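Local coordinates for uncharacterized protein (Thermus thermophilus HB8, PDB 4WVA), which hydrolyses mannosylglycerate, a solute of thermophiles under osmotic stress, to mannose and glycerate, and cleaves glucosylglycerate with similar efficiency, at residues A[233-238]-A[284-289]. Numbering follows the deposited sequence.
Sequences VDVGFN and YFSWDL
In this GH63 hydrolase, an (alpha/alpha)6-barrel enzyme, the N-capped start of helix 235-254 meets the short antiparallel sheet built around strand 283-288. Val233 and Trp287 form a hydrogen-bonded antiparallel pair: Val233 N donates to Trp287 O at 2.8 Å, Trp287 N to Val233 O at 2.9 Å, and both donors lie in the plane of the carbonyl they meet. Their side chains leave the same face of the sheet; the indole then turns off to pack on Leu254 of the second subunit. Val233 CG2, anti to its own carbonyl carbon, sits 3.8 Å from Leu289 CD1, the two side chains crossing obliquely.

Past the bridge the chain turns into the helix at Asp234, the N-cap residue, whose CB leaves the backbone away from the strand. With CG anti to the backbone N (chi1 173°), its carboxylate reaches forward to the first turn of the helix, where OD1 takes Gly236 N from above the carboxylate plane at 2.9 Å and OD2 accepts a weak bond from Phe237 N. This side chain lies about 7 Å from that of Gly163, a probable substrate-binding residue, which places the cap near the probable substrate-binding site.

Val235 faces the strand. Its CG2 packs 3.9 Å from Tyr284 CB, while the Tyr284 ring continues away to give its hydroxyl a hydrogen bond with Glu274. The first-turn amide of Val235 is satisfied from across the contact: Ser286 OG, set beside its own backbone N, accepts Val235 N at 3.0 Å in a nearly straight bond of 170°.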
ATOM      1  N   VAL A 233     -12.646  11.749  14.952  1.00 10.50           N
ATOM      2  CA  VAL A 233     -11.896  10.630  14.396  1.00 10.60           C
ATOM      3  C   VAL A 233     -10.555  10.612  15.128  1.00 10.18           C
ATOM      4  O   VAL A 233      -9.669  11.424  14.863  1.00 10.31           O
ATOM      5  CB  VAL A 233     -11.701  10.725  12.866  1.00 10.42           C
ATOM      6  CG1 VAL A 233     -10.799   9.595  12.382  1.00 10.64           C
ATOM      7  CG2 VAL A 233     -13.058  10.685  12.163  1.00 10.82           C
ATOM      8  N   ASP A 234     -10.416   9.669  16.065  1.00 10.14           N
ATOM      9  CA  ASP A 234      -9.222   9.518  16.866  1.00 10.21           C
ATOM     10  C   ASP A 234      -8.186   8.680  16.107  1.00 10.04           C
ATOM     11  O   ASP A 234      -8.456   7.522  15.732  1.00 10.30           O
ATOM     12  CB  ASP A 234      -9.580   8.848  18.201  1.00 10.00           C
ATOM     13  CG  ASP A 234      -8.359   8.485  19.044  1.00 10.48           C
ATOM     14  OD1 ASP A 234      -7.270   9.075  18.874  1.00 10.55           O
ATOM     15  OD2 ASP A 234      -8.506   7.569  19.895  1.00 10.94           O
ATOM     16  N   VAL A 235      -7.002   9.236  15.913  1.00  9.85           N
ATOM     17  CA  VAL A 235      -5.944   8.500  15.244  1.00  9.79           C
ATOM     18  C   VAL A 235      -5.566   7.230  16.009  1.00  9.44           C
ATOM     19  O   VAL A 235      -5.300   6.190  15.404  1.00  9.13           O
ATOM     20  CB  VAL A 235      -4.694   9.370  14.952  1.00 10.14           C
ATOM     21  CG1 VAL A 235      -4.039   9.905  16.219  1.00 10.26           C
ATOM     22  CG2 VAL A 235      -3.694   8.594  14.124  1.00 10.37           C
ATOM     23  N   GLY A 236      -5.558   7.299  17.347  1.00  9.28           N
ATOM     24  CA  GLY A 236      -5.218   6.129  18.138  1.00  9.28           C
ATOM     25  C   GLY A 236      -6.218   4.987  17.976  1.00  9.04           C
ATOM     26  O   GLY A 236      -5.833   3.861  17.658  1.00  8.66           O
ATOM     27  N   PHE A 237      -7.499   5.288  18.198  1.00  8.77           N
ATOM     28  CA  PHE A 237      -8.583   4.319  18.078  1.00  9.33           C
ATOM     29  C   PHE A 237      -8.524   3.672  16.702  1.00  9.18           C
ATOM     30  O   PHE A 237      -8.568   2.473  16.570  1.00  9.30           O
ATOM     31  CB  PHE A 237      -9.933   5.004  18.292  1.00  9.32           C
ATOM     32  CG  PHE A 237     -11.069   4.059  18.556  1.00  9.73           C
ATOM     33  CD1 PHE A 237     -11.628   3.323  17.541  1.00  9.88           C
ATOM     34  CD2 PHE A 237     -11.609   3.938  19.834  1.00  9.60           C
ATOM     35  CE1 PHE A 237     -12.679   2.461  17.786  1.00 10.12           C
ATOM     36  CE2 PHE A 237     -12.658   3.085  20.082  1.00 10.04           C
ATOM     37  CZ  PHE A 237     -13.192   2.340  19.066  1.00 10.34           C
ATOM     38  N   ASN A 238      -8.378   4.493  15.674  1.00  9.32           N
ATOM     39  CA  ASN A 238      -8.393   3.985  14.310  1.00  9.36           C
ATOM     40  C   ASN A 238      -7.162   3.206  13.891  1.00  9.20           C
ATOM     41  O   ASN A 238      -7.271   2.233  13.137  1.00  9.35           O
ATOM     42  CB  ASN A 238      -8.710   5.122  13.336  1.00  9.13           C
ATOM     43  CG  ASN A 238     -10.195   5.406  13.294  1.00  9.27           C
ATOM     44  OD1 ASN A 238     -10.949   4.695  12.632  1.00  9.54           O
ATOM     45  ND2 ASN A 238     -10.635   6.411  14.055  1.00  9.50           N
ATOM     46  N   TYR A 284       0.579  12.602  12.265  1.00 10.79           N
ATOM     47  CA  TYR A 284      -0.817  12.203  12.141  1.00 10.59           C
ATOM     48  C   TYR A 284      -1.662  12.926  13.190  1.00 10.98           C
ATOM     49  O   TYR A 284      -1.314  12.920  14.380  1.00 11.44           O
ATOM     50  CB  TYR A 284      -0.998  10.708  12.366  1.00 10.66           C
ATOM     51  CG  TYR A 284      -0.444   9.791  11.283  1.00 10.63           C
ATOM     52  CD1 TYR A 284      -1.212   9.433  10.197  1.00 10.52           C
ATOM     53  CD2 TYR A 284       0.832   9.246  11.389  1.00 10.66           C
ATOM     54  CE1 TYR A 284      -0.740   8.552   9.231  1.00 10.70           C
ATOM     55  CE2 TYR A 284       1.326   8.382  10.428  1.00 11.07           C
ATOM     56  CZ  TYR A 284       0.541   8.037   9.347  1.00 11.06           C
ATOM     57  OH  TYR A 284       1.046   7.168   8.397  1.00 12.88           O
ATOM     58  N   PHE A 285      -2.772  13.501  12.750  1.00 10.69           N
ATOM     59  CA  PHE A 285      -3.698  14.200  13.643  1.00 10.82           C
ATOM     60  C   PHE A 285      -5.032  13.485  13.719  1.00 10.62           C
ATOM     61  O   PHE A 285      -5.517  12.945  12.728  1.00 11.28           O
ATOM     62  CB  PHE A 285      -3.979  15.620  13.135  1.00 11.17           C
ATOM     63  CG  PHE A 285      -2.812  16.574  13.251  1.00 12.54           C
ATOM     64  CD1 PHE A 285      -1.941  16.525  14.322  1.00 12.88           C
ATOM     65  CD2 PHE A 285      -2.619  17.561  12.282  1.00 13.49           C
ATOM     66  CE1 PHE A 285      -0.878  17.424  14.420  1.00 13.43           C
ATOM     67  CE2 PHE A 285      -1.560  18.455  12.376  1.00 13.84           C
ATOM     68  CZ  PHE A 285      -0.688  18.374  13.442  1.00 13.88           C
ATOM     69  N   SER A 286      -5.655  13.544  14.897  1.00 10.41           N
ATOM     70  CA  SER A 286      -7.068  13.248  15.004  1.00 10.35           C
ATOM     71  C   SER A 286      -7.861  14.399  14.358  1.00 10.54           C
ATOM     72  O   SER A 286      -7.335  15.515  14.195  1.00 11.05           O
ATOM     73  CB  SER A 286      -7.452  13.089  16.475  1.00 10.28           C
ATOM     74  OG  SER A 286      -6.781  11.984  17.075  1.00 10.53           O
ATOM     75  N   TRP A 287      -9.107  14.105  13.976  1.00 10.85           N
ATOM     76  CA  TRP A 287      -9.991  15.062  13.340  1.00 10.95           C
ATOM     77  C   TRP A 287     -11.243  15.341  14.158  1.00 11.38           C
ATOM     78  O   TRP A 287     -11.860  14.436  14.714  1.00 11.29           O
ATOM     79  CB  TRP A 287     -10.395  14.584  11.958  1.00 11.08           C
ATOM     80  CG  TRP A 287      -9.326  14.577  10.924  1.00 11.17           C
ATOM     81  CD1 TRP A 287      -8.048  15.041  11.025  1.00 11.16           C
ATOM     82  CD2 TRP A 287      -9.474  14.111   9.586  1.00 11.32           C
ATOM     83  NE1 TRP A 287      -7.395  14.881   9.828  1.00 11.51           N
ATOM     84  CE2 TRP A 287      -8.252  14.312   8.934  1.00 11.56           C
ATOM     85  CE3 TRP A 287     -10.528  13.517   8.880  1.00 11.82           C
ATOM     86  CZ2 TRP A 287      -8.052  13.955   7.600  1.00 11.73           C
ATOM     87  CZ3 TRP A 287     -10.322  13.161   7.561  1.00 12.41           C
ATOM     88  CH2 TRP A 287      -9.092  13.377   6.942  1.00 12.33           C
ATOM     89  N   ASP A 288     -11.621  16.617  14.192  1.00 11.46           N
ATOM     90  CA  ASP A 288     -12.826  17.067  14.869  1.00 11.80           C
ATOM     91  C   ASP A 288     -13.916  17.228  13.832  1.00 11.90           C
ATOM     92  O   ASP A 288     -13.845  18.136  12.995  1.00 12.31           O
ATOM     93  CB  ASP A 288     -12.533  18.405  15.556  1.00 12.40           C
ATOM     94  CG  ASP A 288     -13.747  19.016  16.223  1.00 13.03           C
ATOM     95  OD1 ASP A 288     -14.881  18.547  16.004  1.00 13.77           O
ATOM     96  OD2 ASP A 288     -13.519  20.021  16.942  1.00 14.26           O
ATOM     97  N   LEU A 289     -14.906  16.353  13.876  1.00 12.32           N
ATOM     98  CA  LEU A 289     -15.945  16.333  12.834  1.00 13.26           C
ATOM     99  C   LEU A 289     -17.064  17.326  13.096  1.00 13.79           C
ATOM    100  O   LEU A 289     -17.861  17.601  12.192  1.00 14.36           O
ATOM    101  CB  LEU A 289     -16.520  14.948  12.633  1.00 13.53           C
ATOM    102  CG  LEU A 289     -15.560  13.847  12.153  1.00 14.09           C
ATOM    103  CD1 LEU A 289     -16.339  12.568  11.918  1.00 15.20           C
ATOM    104  CD2 LEU A 289     -14.795  14.233  10.909  1.00 14.05           C
TER